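Local coordinates for endo-beta-N-acetylglucosaminidase F1 (Bacteroides thetaiotaomicron VPI-5482, PDB 6TCV), which hydrolyses high-mannose N-glycans, probably between the two N-acetylglucosamine residues of their core, as an endo-beta-N-acetylglucosaminidase of a human gut bacterium, at residues Lys76-Asp81 and Thr316-Pro321; Leu312-Lys317 and Lys345-Ile350; Phe187-Gly192 and Tyr426-Ala431; Lys389-Ile394 and Gly422-Gly427. The protein carries 2 engineered substitutions. One frame throughout, in Å; residues are numbered along the deposited sequence. Where two conformers were deposited one is given.

In the fold
From the N terminus, interaction 1 opens first, at the end of helix 68-78 in the N-terminal domain, and closes on the C-terminal end of helix 306-319 in the glycoside hydrolase barrel. Interaction 3 opens at 187-192, inside that loop, and closes beyond it at 426-431, so the two cross. Interaction 2 is nested within interaction 3 and joins helix 306-319 to the loop leading into strand 350-353; it shares Thr316 and Lys317 with interaction 1. Interaction 4 follows interaction 2 in series, packs helix 387-396 against helix 421-426 and ends on the same stretch as interaction 3, within its loop, sharing Tyr426 and Gly427. Interaction 1 lies across the chain's centre from both.

Interaction 1: residues Lys76-Asp81 and Thr316-Pro321; sequences KAHNTD and TKQAMP
The ring nitrogen ND1 of His78 donates to the backbone oxygen of Gln318, with ND1 and O 2.7 Å apart. The bond is nearly straight, 168° at the hydrogen, and the carbonyl oxygen lies almost exactly in the imidazole plane; seen from the acceptor, the donor sits in the carbonyl plane on a lone pair. The CG of His78 is anti to its carbonyl carbon (chi1 -66°), which swings the ring off the last turn of helix 68-78 toward the C-terminal end of helix 306-319. The same ring brings CE1 within 3.4 Å of Gln318 OE1, the imidazole and amide planes being turned 50° apart. The amide nitrogen of Gln318 is engaged by Tyr314 O, one turn back.

A water bridges His78 O and Ala319 O, 2.7 Å from each of these oxygens and placed to donate to either. Beside it the contact becomes apolar: the methyl CG2 of Thr80 and CD of Pro321 meet tip to tip at 4.0 Å, while the Thr80 hydroxyl is bonded to Asn75. Tyr74 of helix 68-78 lies against both Thr80 and Pro321 and also meets the His78 ring. A leucine in place of His78 would probably leave the Gln318 carbonyl without its side-chain donor and the two helix ends joined mainly through water and weak apolar touches. The N-terminal domain thus meets the catalytic barrel here through backbone carbonyls at two helix ends, an interface that depends on one directional side-chain donor and a bridging water more than on buried hydrophobic surface.

Interaction 2: residues Leu312-Lys317 and Lys345-Ile350; sequences LCYETK and KEWIDI
Helix 306-319 is one of the outer helices of the (beta/alpha) barrel, and here it packs on the loop that leads into strand 350-353. Trp347 lies between them and carries the largest share of the contact. The Tyr314 ring turns its edge to the face of the indole five-membered ring in a T-shaped pair, planes at 87° and centroids 5.3 Å apart, while Tyr314 CB makes a CH-pi contact over the same ring. Trp347 NE1 is bonded to Val342 O. Further along the indole, Cys313 CB lies 3.7 Å from CE3 of Trp347.

Lys317 starts with CG anti to its backbone N (chi1 -169°), then bends at chi2 and runs past the Glu346 carbonyl, CG coming within 3.3 Å of Glu346 O. At its end, a salt bridge 2.8 Å long joins Lys317 NZ to the syn lone pair of Asp349 OD2. The ammonium also donates to Lys323 O, and Asp349 OD2 accepts from Val325 N. A methionine in place of Lys317 would probably leave the carboxylate of Asp349 without its counter-charge in this partly buried setting. The pair is closed by a water that accepts from Lys317 NZ and donates to Asp349 OD1.

Interaction 3: residues Phe187-Gly192 and Tyr426-Ala431; sequences FQLENG and YGSNVA
Ser428 holds OG anti to its backbone N (chi1 -175°), which carries the hydroxyl up to the turn 189-192, and Leu189 has CG anti to its carbonyl carbon (chi1 -50°), which sends its methyls toward Tyr426. The Ser428 hydroxyl oxygen receives a weak bond from Asn191 N, 3.0 Å away and well off line. Leu189 CD1 packs 3.7 Å from Tyr426 CB, the two side chains crossing at about a right angle, and Leu189 CD2 lies 4.1 Å from Val430 CG2.

The backbones meet in a single beta bridge between Leu189 and Val430. Ala431 N donates to Gln188 O at 2.8 Å, and Glu190 N donates to Asn429 O, also at 2.8 Å. Past the bridge, Leu189 to Gly192 form a type I turn, and Gln188 NE2 reaches across its mouth to Gly192 O. The extended side chain of Glu190 runs alongside Asn429, its carboxylate joined by waters to Asn429 N, Asn429 ND2 and Val430 O.

Beyond the two segments, Asn429 OD1 takes the backbone N-H of Glu423 in helix 421-426, and Tyr426 OH is bonded to Met168 O. Phe187 stacks on Phe415 of helix 411-416, which Val430 also touches, placing the bridge beside that helix, in the connection between strands 169-175 and 198-209 and just after helix 421-426.

Interaction 4: residues Lys389-Ile394 and Gly422-Gly427; sequences KAQSMI and GEVLYG
Ala390 turns its methyl toward helix 421-426 and meets two branches there: CB lies 3.6 Å from Leu425 CD2 and 3.8 Å from Val424 CG1. The two short helices run in roughly the same direction, their N-to-C vectors 29° apart and their axes 8.8 Å from each other at closest approach, a spacing that the small alanine at the nearest point of the backbones helps to allow. One turn on, Ile394 comes in at a slant to both partners. Its CG1 is anti to the carbonyl carbon (chi1 -71°) and the chain then extends, carrying CD1 to 3.9 Å from Leu425 CD2 and 4.0 Å from Val424 CG1. Both branches are thus touched by Ala390 and by Ile394.

Gln391 reaches in from the outer margin. Bent at chi2, it crosses Val424 at about a right angle and sets OE1 3.6 Å from Val424 CG1, while NE2 is bonded to Asp395 OD1 on its own helix. Leu425 packs on Phe401 of strand 400-404 and Met393 on Ile373 of strand 371-376, so each helix rests on a strand of the barrel; both also touch Met168 in a loop.

No hydrogen bond or salt bridge joins the two segments. Their association rests on methyl and methylene contacts, so the fit of these aliphatic shapes probably helps set how the helices lie together.

Interaction 1: residues Lys76-Asp81 and Thr316-Pro321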
loop_
_atom_site.group_PDB
_atom_site.type_symbol
_atom_site.label_atom_id
_atom_site.label_comp_id
_atom_site.label_asym_id
_atom_site.label_seq_id
_atom_site.Cartn_x
_atom_site.Cartn_y
_atom_site.Cartn_z
ATOM N N LYS A 76 -21.793 -1.375 -6.882
ATOM C CA LYS A 76 -22.372 -2.714 -6.771
ATOM C C LYS A 76 -21.367 -3.782 -7.174
ATOM O O LYS A 76 -21.296 -4.846 -6.544
ATOM C CB LYS A 76 -23.648 -2.825 -7.611
ATOM N N ALA A 77 -20.622 -3.547 -8.263
ATOM C CA ALA A 77 -19.671 -4.553 -8.739
ATOM C C ALA A 77 -18.541 -4.796 -7.740
ATOM O O ALA A 77 -18.035 -5.919 -7.639
ATOM C CB ALA A 77 -19.099 -4.130 -10.094
ATOM N N HIS A 78 -18.096 -3.754 -7.033
ATOM C CA HIS A 78 -16.976 -3.853 -6.096
ATOM C C HIS A 78 -17.415 -3.938 -4.649
ATOM O O HIS A 78 -16.555 -4.074 -3.770
ATOM C CB HIS A 78 -16.024 -2.654 -6.248
ATOM C CG HIS A 78 -15.328 -2.633 -7.560
ATOM N ND1 HIS A 78 -14.155 -3.328 -7.766
ATOM C CD2 HIS A 78 -15.684 -2.116 -8.760
ATOM C CE1 HIS A 78 -13.798 -3.208 -9.030
ATOM N NE2 HIS A 78 -14.705 -2.476 -9.656
ATOM N N ASN A 79 -18.730 -3.904 -4.403
ATOM C CA ASN A 79 -19.263 -3.871 -3.050
ATOM C C ASN A 79 -18.629 -2.738 -2.254
ATOM O O ASN A 79 -18.284 -2.880 -1.082
ATOM C CB ASN A 79 -19.098 -5.227 -2.368
ATOM C CG ASN A 79 -20.022 -6.258 -2.950
ATOM O OD1 ASN A 79 -21.211 -6.009 -3.103
ATOM N ND2 ASN A 79 -19.489 -7.436 -3.247
ATOM N N THR A 80 -18.556 -1.572 -2.879
ATOM C CA THR A 80 -18.012 -0.370 -2.256
ATOM C C THR A 80 -19.138 0.652 -2.118
ATOM O O THR A 80 -20.235 0.448 -2.610
ATOM C CB THR A 80 -16.825 0.166 -3.094
ATOM O OG1 THR A 80 -17.235 0.258 -4.479
ATOM C CG2 THR A 80 -15.603 -0.701 -2.976
ATOM N N ASP A 81 -18.840 1.778 -1.472
ATOM C CA ASP A 81 -19.870 2.773 -1.195
ATOM C C ASP A 81 -19.323 4.172 -1.414
ATOM O O ASP A 81 -19.627 5.100 -0.652
ATOM C CB ASP A 81 -20.421 2.629 0.228
ATOM N N THR A 316 -8.013 -9.076 -4.281
ATOM C CA THR A 316 -7.917 -8.141 -3.170
ATOM C C THR A 316 -8.077 -6.709 -3.664
ATOM O O THR A 316 -8.853 -5.941 -3.083
ATOM C CB THR A 316 -6.580 -8.305 -2.449
ATOM O OG1 THR A 316 -6.403 -9.649 -1.975
ATOM C CG2 THR A 316 -6.505 -7.414 -1.239
ATOM N N LYS A 317 -7.443 -6.350 -4.784
ATOM C CA LYS A 317 -7.623 -4.997 -5.305
ATOM C C LYS A 317 -9.066 -4.767 -5.705
ATOM O O LYS A 317 -9.607 -3.685 -5.474
ATOM C CB LYS A 317 -6.683 -4.771 -6.477
ATOM C CG LYS A 317 -6.586 -3.331 -6.943
ATOM C CD LYS A 317 -5.853 -2.473 -5.985
ATOM C CE LYS A 317 -5.691 -1.035 -6.500
ATOM N NZ LYS A 317 -4.969 -0.223 -5.506
ATOM N N GLN A 318 -9.719 -5.750 -6.323
ATOM C CA GLN A 318 -11.115 -5.580 -6.692
ATOM C C GLN A 318 -11.984 -5.270 -5.487
ATOM O O GLN A 318 -12.965 -4.538 -5.622
ATOM C CB GLN A 318 -11.635 -6.817 -7.415
ATOM C CG GLN A 318 -10.963 -7.157 -8.729
ATOM C CD GLN A 318 -10.445 -5.952 -9.491
ATOM O OE1 GLN A 318 -11.224 -5.139 -9.965
ATOM N NE2 GLN A 318 -9.128 -5.838 -9.616
ATOM N N ALA A 319 -11.659 -5.830 -4.329
ATOM C CA ALA A 319 -12.459 -5.677 -3.116
ATOM C C ALA A 319 -12.111 -4.402 -2.363
ATOM O O ALA A 319 -12.928 -3.925 -1.578
ATOM C CB ALA A 319 -12.272 -6.901 -2.208
ATOM N N MET A 320 -10.929 -3.828 -2.580
ATOM C CA MET A 320 -10.523 -2.556 -1.955
ATOM C C MET A 320 -9.727 -1.742 -2.973
ATOM O O MET A 320 -8.525 -1.473 -2.803
ATOM C CB MET A 320 -9.775 -2.738 -0.624
ATOM C CG MET A 320 -8.536 -3.595 -0.617
ATOM S SD MET A 320 -7.959 -3.759 1.107
ATOM C CE MET A 320 -6.326 -4.488 0.883
ATOM N N PRO A 321 -10.424 -1.229 -4.009
ATOM C CA PRO A 321 -9.698 -0.601 -5.112
ATOM C C PRO A 321 -9.039 0.700 -4.734
ATOM O O PRO A 321 -8.111 1.139 -5.435
ATOM C CB PRO A 321 -10.757 -0.399 -6.186
ATOM C CG PRO A 321 -12.047 -0.448 -5.435
ATOM C CD PRO A 321 -11.845 -1.384 -4.291
HETATM O O HOH W 1 -15.540 -4.455 -1.267
#

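Interaction 2: residues Leu312-Lys317 and Lys345-Ile350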
loop_
_atom_site.group_PDB
_atom_site.type_symbol
_atom_site.label_atom_id
_atom_site.label_comp_id
_atom_site.label_asym_id
_atom_site.label_seq_id
_atom_site.Cartn_x
_atom_site.Cartn_y
_atom_site.Cartn_z
ATOM N N LEU A 312 -5.023 -13.935 -6.010
ATOM C CA LEU A 312 -5.313 -13.320 -4.720
ATOM C C LEU A 312 -5.075 -11.822 -4.755
ATOM O O LEU A 312 -5.900 -11.038 -4.263
ATOM C CB LEU A 312 -4.472 -13.965 -3.584
ATOM C CG LEU A 312 -4.606 -13.284 -2.220
ATOM C CD1 LEU A 312 -6.057 -13.338 -1.723
ATOM C CD2 LEU A 312 -3.636 -13.877 -1.206
ATOM N N CYS A 313 -3.975 -11.379 -5.360
ATOM C CA CYS A 313 -3.715 -9.941 -5.414
ATOM C C CYS A 313 -4.795 -9.206 -6.193
ATOM O O CYS A 313 -5.284 -8.155 -5.758
ATOM C CB CYS A 313 -2.335 -9.678 -6.024
ATOM S SG CYS A 313 -0.964 -10.250 -4.965
ATOM N N TYR A 314 -5.161 -9.750 -7.355
ATOM C CA TYR A 314 -6.179 -9.159 -8.206
ATOM C C TYR A 314 -7.500 -9.069 -7.463
ATOM O O TYR A 314 -8.150 -8.022 -7.477
ATOM C CB TYR A 314 -6.340 -10.020 -9.472
ATOM C CG TYR A 314 -7.539 -9.674 -10.281
ATOM C CD1 TYR A 314 -7.540 -8.552 -11.119
ATOM C CD2 TYR A 314 -8.678 -10.445 -10.205
ATOM C CE1 TYR A 314 -8.700 -8.211 -11.864
ATOM C CE2 TYR A 314 -9.809 -10.119 -10.957
ATOM C CZ TYR A 314 -9.787 -9.013 -11.787
ATOM O OH TYR A 314 -10.914 -8.681 -12.525
ATOM N N GLU A 315 -7.934 -10.158 -6.826
ATOM C CA GLU A 315 -9.202 -10.146 -6.116
ATOM C C GLU A 315 -9.159 -9.206 -4.932
ATOM O O GLU A 315 -10.174 -8.602 -4.595
ATOM C CB GLU A 315 -9.607 -11.568 -5.677
ATOM C CG GLU A 315 -9.839 -12.525 -6.819
ATOM C CD GLU A 315 -11.004 -12.184 -7.720
ATOM O OE1 GLU A 315 -11.880 -11.337 -7.325
ATOM O OE2 GLU A 315 -11.070 -12.772 -8.828
ATOM N N THR A 316 -8.013 -9.076 -4.281
ATOM C CA THR A 316 -7.917 -8.141 -3.170
ATOM C C THR A 316 -8.077 -6.709 -3.664
ATOM O O THR A 316 -8.853 -5.941 -3.083
ATOM C CB THR A 316 -6.580 -8.305 -2.449
ATOM O OG1 THR A 316 -6.403 -9.649 -1.975
ATOM C CG2 THR A 316 -6.505 -7.414 -1.239
ATOM N N LYS A 317 -7.443 -6.350 -4.784
ATOM C CA LYS A 317 -7.623 -4.997 -5.305
ATOM C C LYS A 317 -9.066 -4.767 -5.705
ATOM O O LYS A 317 -9.607 -3.685 -5.474
ATOM C CB LYS A 317 -6.683 -4.771 -6.477
ATOM C CG LYS A 317 -6.586 -3.331 -6.943
ATOM C CD LYS A 317 -5.853 -2.473 -5.985
ATOM C CE LYS A 317 -5.691 -1.035 -6.500
ATOM N NZ LYS A 317 -4.969 -0.223 -5.506
ATOM N N LYS A 345 -0.210 -3.652 -13.250
ATOM C CA LYS A 345 -0.157 -2.270 -12.750
ATOM C C LYS A 345 -1.453 -1.883 -12.030
ATOM O O LYS A 345 -1.447 -1.005 -11.142
ATOM C CB LYS A 345 0.195 -1.292 -13.824
ATOM C CG LYS A 345 0.606 0.068 -13.312
ATOM C CD LYS A 345 0.999 1.025 -14.447
ATOM C CE LYS A 345 1.274 2.391 -13.908
ATOM N NZ LYS A 345 1.702 3.348 -14.962
ATOM N N GLU A 346 -2.560 -2.524 -12.383
ATOM C CA GLU A 346 -3.854 -2.202 -11.797
ATOM C C GLU A 346 -4.029 -2.842 -10.424
ATOM O O GLU A 346 -5.011 -2.506 -9.746
ATOM C CB GLU A 346 -4.965 -2.691 -12.715
ATOM C CG GLU A 346 -5.018 -2.122 -14.129
ATOM C CD GLU A 346 -5.765 -0.797 -14.287
ATOM O OE1 GLU A 346 -6.391 -0.295 -13.319
ATOM O OE2 GLU A 346 -5.870 -0.308 -15.462
ATOM N N TRP A 347 -3.200 -3.817 -10.027
ATOM C CA TRP A 347 -3.430 -4.553 -8.780
ATOM C C TRP A 347 -2.186 -4.847 -7.943
ATOM O O TRP A 347 -2.325 -5.489 -6.902
ATOM C CB TRP A 347 -4.330 -5.817 -8.988
ATOM C CG TRP A 347 -4.036 -6.630 -10.203
ATOM C CD1 TRP A 347 -4.638 -6.548 -11.397
ATOM C CD2 TRP A 347 -3.052 -7.686 -10.301
ATOM N NE1 TRP A 347 -4.075 -7.446 -12.284
ATOM C CE2 TRP A 347 -3.079 -8.142 -11.619
ATOM C CE3 TRP A 347 -2.130 -8.257 -9.403
ATOM C CZ2 TRP A 347 -2.234 -9.174 -12.066
ATOM C CZ3 TRP A 347 -1.283 -9.253 -9.857
ATOM C CH2 TRP A 347 -1.338 -9.686 -11.172
ATOM N N ILE A 348 -0.978 -4.447 -8.367
ATOM C CA ILE A 348 0.217 -4.421 -7.517
ATOM C C ILE A 348 0.648 -2.952 -7.431
ATOM O O ILE A 348 1.221 -2.403 -8.393
ATOM C CB ILE A 348 1.376 -5.307 -8.035
ATOM C CG1 ILE A 348 0.947 -6.753 -8.300
ATOM C CG2 ILE A 348 2.548 -5.204 -7.021
ATOM C CD1 ILE A 348 0.660 -7.497 -7.057
ATOM N N ASP A 349 0.399 -2.318 -6.281
ATOM C CA ASP A 349 0.793 -0.942 -6.108
ATOM C C ASP A 349 2.265 -0.800 -5.765
ATOM O O ASP A 349 2.907 0.167 -6.226
ATOM C CB ASP A 349 -0.064 -0.331 -5.026
ATOM C CG ASP A 349 -1.489 -0.237 -5.441
ATOM O OD1 ASP A 349 -1.783 0.556 -6.360
ATOM O OD2 ASP A 349 -2.363 -0.955 -4.864
ATOM N N ILE A 350 2.806 -1.705 -4.952
ATOM C CA ILE A 350 4.193 -1.650 -4.504
ATOM C C ILE A 350 4.679 -3.084 -4.407
ATOM O O ILE A 350 3.982 -3.925 -3.816
ATOM C CB ILE A 350 4.379 -0.943 -3.127
ATOM C CG1 ILE A 350 3.625 0.394 -3.059
ATOM C CG2 ILE A 350 5.868 -0.713 -2.855
ATOM C CD1 ILE A 350 3.622 1.011 -1.665
HETATM O O HOH W 2 -3.831 2.465 -5.856
#

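Interaction 3: residues Phe187-Gly192 and Tyr426-Ala431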
loop_
_atom_site.group_PDB
_atom_site.type_symbol
_atom_site.label_atom_id
_atom_site.label_comp_id
_atom_site.label_asym_id
_atom_site.label_seq_id
_atom_site.Cartn_x
_atom_site.Cartn_y
_atom_site.Cartn_z
ATOM N N PHE A 187 11.159 8.901 13.184
ATOM C CA PHE A 187 11.887 9.090 11.941
ATOM C C PHE A 187 11.394 10.312 11.161
ATOM O O PHE A 187 10.391 10.227 10.430
ATOM C CB PHE A 187 11.757 7.860 11.060
ATOM C CG PHE A 187 12.348 6.585 11.630
ATOM C CD1 PHE A 187 11.600 5.808 12.499
ATOM C CD2 PHE A 187 13.619 6.170 11.284
ATOM C CE1 PHE A 187 12.123 4.634 13.019
ATOM C CE2 PHE A 187 14.164 5.003 11.760
ATOM C CZ PHE A 187 13.401 4.219 12.656
ATOM N N GLN A 188 12.091 11.413 11.291
ATOM C CA GLN A 188 11.755 12.631 10.580
ATOM C C GLN A 188 12.997 13.155 9.894
ATOM O O GLN A 188 14.123 12.932 10.365
ATOM C CB GLN A 188 11.214 13.769 11.469
ATOM C CG GLN A 188 9.944 13.482 12.215
ATOM C CD GLN A 188 9.604 14.604 13.210
ATOM O OE1 GLN A 188 10.186 14.673 14.255
ATOM N NE2 GLN A 188 8.682 15.517 12.830
ATOM N N LEU A 189 12.787 13.894 8.798
ATOM C CA LEU A 189 13.881 14.668 8.252
ATOM C C LEU A 189 14.129 15.892 9.135
ATOM O O LEU A 189 13.294 16.267 9.966
ATOM C CB LEU A 189 13.516 15.151 6.835
ATOM C CG LEU A 189 12.993 14.092 5.885
ATOM C CD1 LEU A 189 12.731 14.728 4.533
ATOM C CD2 LEU A 189 13.950 12.948 5.777
ATOM N N GLU A 190 15.264 16.560 8.921
ATOM C CA GLU A 190 15.511 17.793 9.677
ATOM C C GLU A 190 14.471 18.863 9.392
ATOM O O GLU A 190 14.142 19.643 10.311
ATOM C CB GLU A 190 16.891 18.345 9.327
ATOM C CG GLU A 190 18.057 17.516 9.802
ATOM C CD GLU A 190 19.360 18.029 9.196
ATOM O OE1 GLU A 190 19.342 19.076 8.535
ATOM O OE2 GLU A 190 20.366 17.364 9.362
ATOM N N ASN A 191 13.774 18.784 8.265
ATOM C CA ASN A 191 12.749 19.757 7.928
ATOM C C ASN A 191 11.382 19.353 8.445
ATOM O O ASN A 191 10.400 20.053 8.170
ATOM C CB ASN A 191 12.625 20.021 6.419
ATOM C CG ASN A 191 12.116 18.869 5.627
ATOM O OD1 ASN A 191 11.594 17.916 6.149
ATOM N ND2 ASN A 191 12.179 18.985 4.295
ATOM N N GLY A 192 11.307 18.289 9.256
ATOM C CA GLY A 192 10.136 17.838 9.930
ATOM C C GLY A 192 9.292 16.807 9.225
ATOM O O GLY A 192 8.407 16.230 9.867
ATOM N N TYR A 426 15.555 14.331 -0.793
ATOM C CA TYR A 426 14.588 15.318 -0.313
ATOM C C TYR A 426 15.177 16.684 -0.037
ATOM O O TYR A 426 14.408 17.599 0.269
ATOM C CB TYR A 426 13.970 14.831 1.006
ATOM C CG TYR A 426 13.436 13.411 0.947
ATOM C CD1 TYR A 426 12.436 13.059 0.014
ATOM C CD2 TYR A 426 13.861 12.412 1.813
ATOM C CE1 TYR A 426 11.924 11.790 -0.046
ATOM C CE2 TYR A 426 13.328 11.161 1.791
ATOM C CZ TYR A 426 12.375 10.837 0.852
ATOM O OH TYR A 426 11.858 9.532 0.820
ATOM N N GLY A 427 16.494 16.859 -0.115
ATOM C CA GLY A 427 17.108 18.086 0.314
ATOM C C GLY A 427 17.118 18.239 1.829
ATOM O O GLY A 427 17.300 19.366 2.310
ATOM N N SER A 428 16.936 17.155 2.593
ATOM C CA SER A 428 16.951 17.252 4.056
ATOM C C SER A 428 17.334 15.894 4.611
ATOM O O SER A 428 16.671 14.899 4.330
ATOM C CB SER A 428 15.546 17.687 4.508
ATOM O OG SER A 428 15.452 17.930 5.921
ATOM N N ASN A 429 18.417 15.825 5.383
ATOM C CA ASN A 429 18.838 14.567 5.958
ATOM C C ASN A 429 17.883 14.118 7.058
ATOM O O ASN A 429 17.194 14.932 7.689
ATOM C CB ASN A 429 20.253 14.720 6.536
ATOM C CG ASN A 429 21.332 14.512 5.497
ATOM O OD1 ASN A 429 21.270 13.549 4.714
ATOM N ND2 ASN A 429 22.332 15.372 5.501
ATOM N N VAL A 430 17.896 12.809 7.338
ATOM C CA VAL A 430 17.169 12.272 8.486
ATOM C C VAL A 430 17.749 12.848 9.768
ATOM O O VAL A 430 18.980 12.959 9.937
ATOM C CB VAL A 430 17.261 10.758 8.477
ATOM C CG1 VAL A 430 16.586 10.176 9.683
ATOM C CG2 VAL A 430 16.645 10.210 7.180
ATOM N N ALA A 431 16.873 13.285 10.666
ATOM C CA ALA A 431 17.285 13.835 11.950
ATOM C C ALA A 431 17.505 12.707 12.971
ATOM O O ALA A 431 16.857 11.675 12.939
ATOM C CB ALA A 431 16.158 14.730 12.508
HETATM O O HOH W 3 14.184 11.481 13.274
HETATM O O HOH W 4 19.649 18.415 5.941
HETATM O O HOH W 5 22.397 17.455 7.637
HETATM O O HOH W 6 20.653 15.011 10.790
HETATM O O HOH W 7 17.114 20.006 6.193
#

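Interaction 4: residues Lys389-Ile394 and Gly422-Gly427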
loop_
_atom_site.group_PDB
_atom_site.type_symbol
_atom_site.label_atom_id
_atom_site.label_comp_id
_atom_site.label_asym_id
_atom_site.label_seq_id
_atom_site.Cartn_x
_atom_site.Cartn_y
_atom_site.Cartn_z
ATOM N N LYS A 389 23.938 5.725 -2.661
ATOM C CA LYS A 389 22.883 4.754 -2.962
ATOM C C LYS A 389 21.592 5.466 -3.365
ATOM O O LYS A 389 20.923 5.047 -4.329
ATOM C CB LYS A 389 22.652 3.836 -1.754
ATOM C CG LYS A 389 21.604 2.754 -1.981
ATOM C CD LYS A 389 22.012 1.821 -3.092
ATOM C CE LYS A 389 21.067 0.601 -3.152
ATOM N NZ LYS A 389 21.518 -0.348 -4.206
ATOM N N ALA A 390 21.256 6.554 -2.662
ATOM C CA ALA A 390 20.095 7.359 -3.012
ATOM C C ALA A 390 20.201 7.824 -4.460
ATOM O O ALA A 390 19.249 7.702 -5.226
ATOM C CB ALA A 390 19.956 8.572 -2.083
ATOM N N GLN A 391 21.360 8.349 -4.855
ATOM C CA GLN A 391 21.504 8.821 -6.223
ATOM C C GLN A 391 21.404 7.672 -7.224
ATOM O O GLN A 391 20.792 7.821 -8.290
ATOM C CB GLN A 391 22.861 9.504 -6.407
ATOM C CG GLN A 391 22.958 10.226 -7.757
ATOM C CD GLN A 391 21.929 11.339 -7.933
ATOM O OE1 GLN A 391 21.855 12.281 -7.111
ATOM N NE2 GLN A 391 21.078 11.198 -8.938
ATOM N N SER A 392 22.032 6.532 -6.908
ATOM C CA SER A 392 21.895 5.343 -7.737
ATOM C C SER A 392 20.428 4.985 -7.964
ATOM O O SER A 392 20.004 4.744 -9.104
ATOM C CB SER A 392 22.642 4.190 -7.072
ATOM O OG SER A 392 22.468 2.996 -7.805
ATOM N N MET A 393 19.637 4.940 -6.886
ATOM C CA MET A 393 18.234 4.537 -7.002
ATOM C C MET A 393 17.418 5.546 -7.794
ATOM O O MET A 393 16.562 5.156 -8.605
ATOM C CB MET A 393 17.623 4.313 -5.630
ATOM C CG MET A 393 18.270 3.183 -4.894
ATOM S SD MET A 393 17.419 2.688 -3.388
ATOM C CE MET A 393 17.609 4.157 -2.405
ATOM N N ILE A 394 17.672 6.845 -7.588
ATOM C CA ILE A 394 17.004 7.847 -8.416
ATOM C C ILE A 394 17.356 7.632 -9.880
ATOM O O ILE A 394 16.492 7.674 -10.761
ATOM C CB ILE A 394 17.346 9.274 -7.955
ATOM C CG1 ILE A 394 16.686 9.614 -6.635
ATOM C CG2 ILE A 394 17.001 10.294 -9.033
ATOM C CD1 ILE A 394 17.268 10.897 -6.005
ATOM N N GLY A 422 18.974 11.265 2.798
ATOM C CA GLY A 422 17.860 12.191 2.785
ATOM C C GLY A 422 18.189 13.481 2.080
ATOM O O GLY A 422 17.336 14.082 1.408
ATOM N N GLU A 423 19.427 13.960 2.217
ATOM C CA GLU A 423 19.799 15.157 1.485
ATOM C C GLU A 423 19.643 14.971 -0.022
ATOM O O GLU A 423 19.211 15.896 -0.721
ATOM C CB GLU A 423 21.273 15.467 1.788
ATOM C CG GLU A 423 21.779 16.847 1.471
ATOM C CD GLU A 423 22.915 17.236 2.402
ATOM O OE1 GLU A 423 22.885 18.355 2.951
ATOM O OE2 GLU A 423 23.830 16.403 2.607
ATOM N N VAL A 424 19.989 13.786 -0.536
ATOM C CA VAL A 424 19.883 13.528 -1.965
ATOM C C VAL A 424 18.420 13.360 -2.367
ATOM O O VAL A 424 17.977 13.890 -3.395
ATOM C CB VAL A 424 20.717 12.286 -2.358
ATOM C CG1 VAL A 424 20.459 11.864 -3.829
ATOM C CG2 VAL A 424 22.208 12.569 -2.146
ATOM N N LEU A 425 17.641 12.611 -1.570
ATOM C CA LEU A 425 16.268 12.292 -1.950
ATOM C C LEU A 425 15.326 13.471 -1.777
ATOM O O LEU A 425 14.408 13.653 -2.587
ATOM C CB LEU A 425 15.733 11.136 -1.087
ATOM C CG LEU A 425 16.441 9.809 -1.210
ATOM C CD1 LEU A 425 15.723 8.836 -0.252
ATOM C CD2 LEU A 425 16.427 9.241 -2.589
ATOM N N TYR A 426 15.555 14.331 -0.793
ATOM C CA TYR A 426 14.588 15.318 -0.313
ATOM C C TYR A 426 15.177 16.684 -0.037
ATOM O O TYR A 426 14.408 17.599 0.269
ATOM C CB TYR A 426 13.970 14.831 1.006
ATOM C CG TYR A 426 13.436 13.411 0.947
ATOM C CD1 TYR A 426 12.436 13.059 0.014
ATOM C CD2 TYR A 426 13.861 12.412 1.813
ATOM C CE1 TYR A 426 11.924 11.790 -0.046
ATOM C CE2 TYR A 426 13.328 11.161 1.791
ATOM C CZ TYR A 426 12.375 10.837 0.852
ATOM O OH TYR A 426 11.858 9.532 0.820
ATOM N N GLY A 427 16.494 16.859 -0.115
ATOM C CA GLY A 427 17.108 18.086 0.314
ATOM C C GLY A 427 17.118 18.239 1.829
ATOM O O GLY A 427 17.300 19.366 2.310
#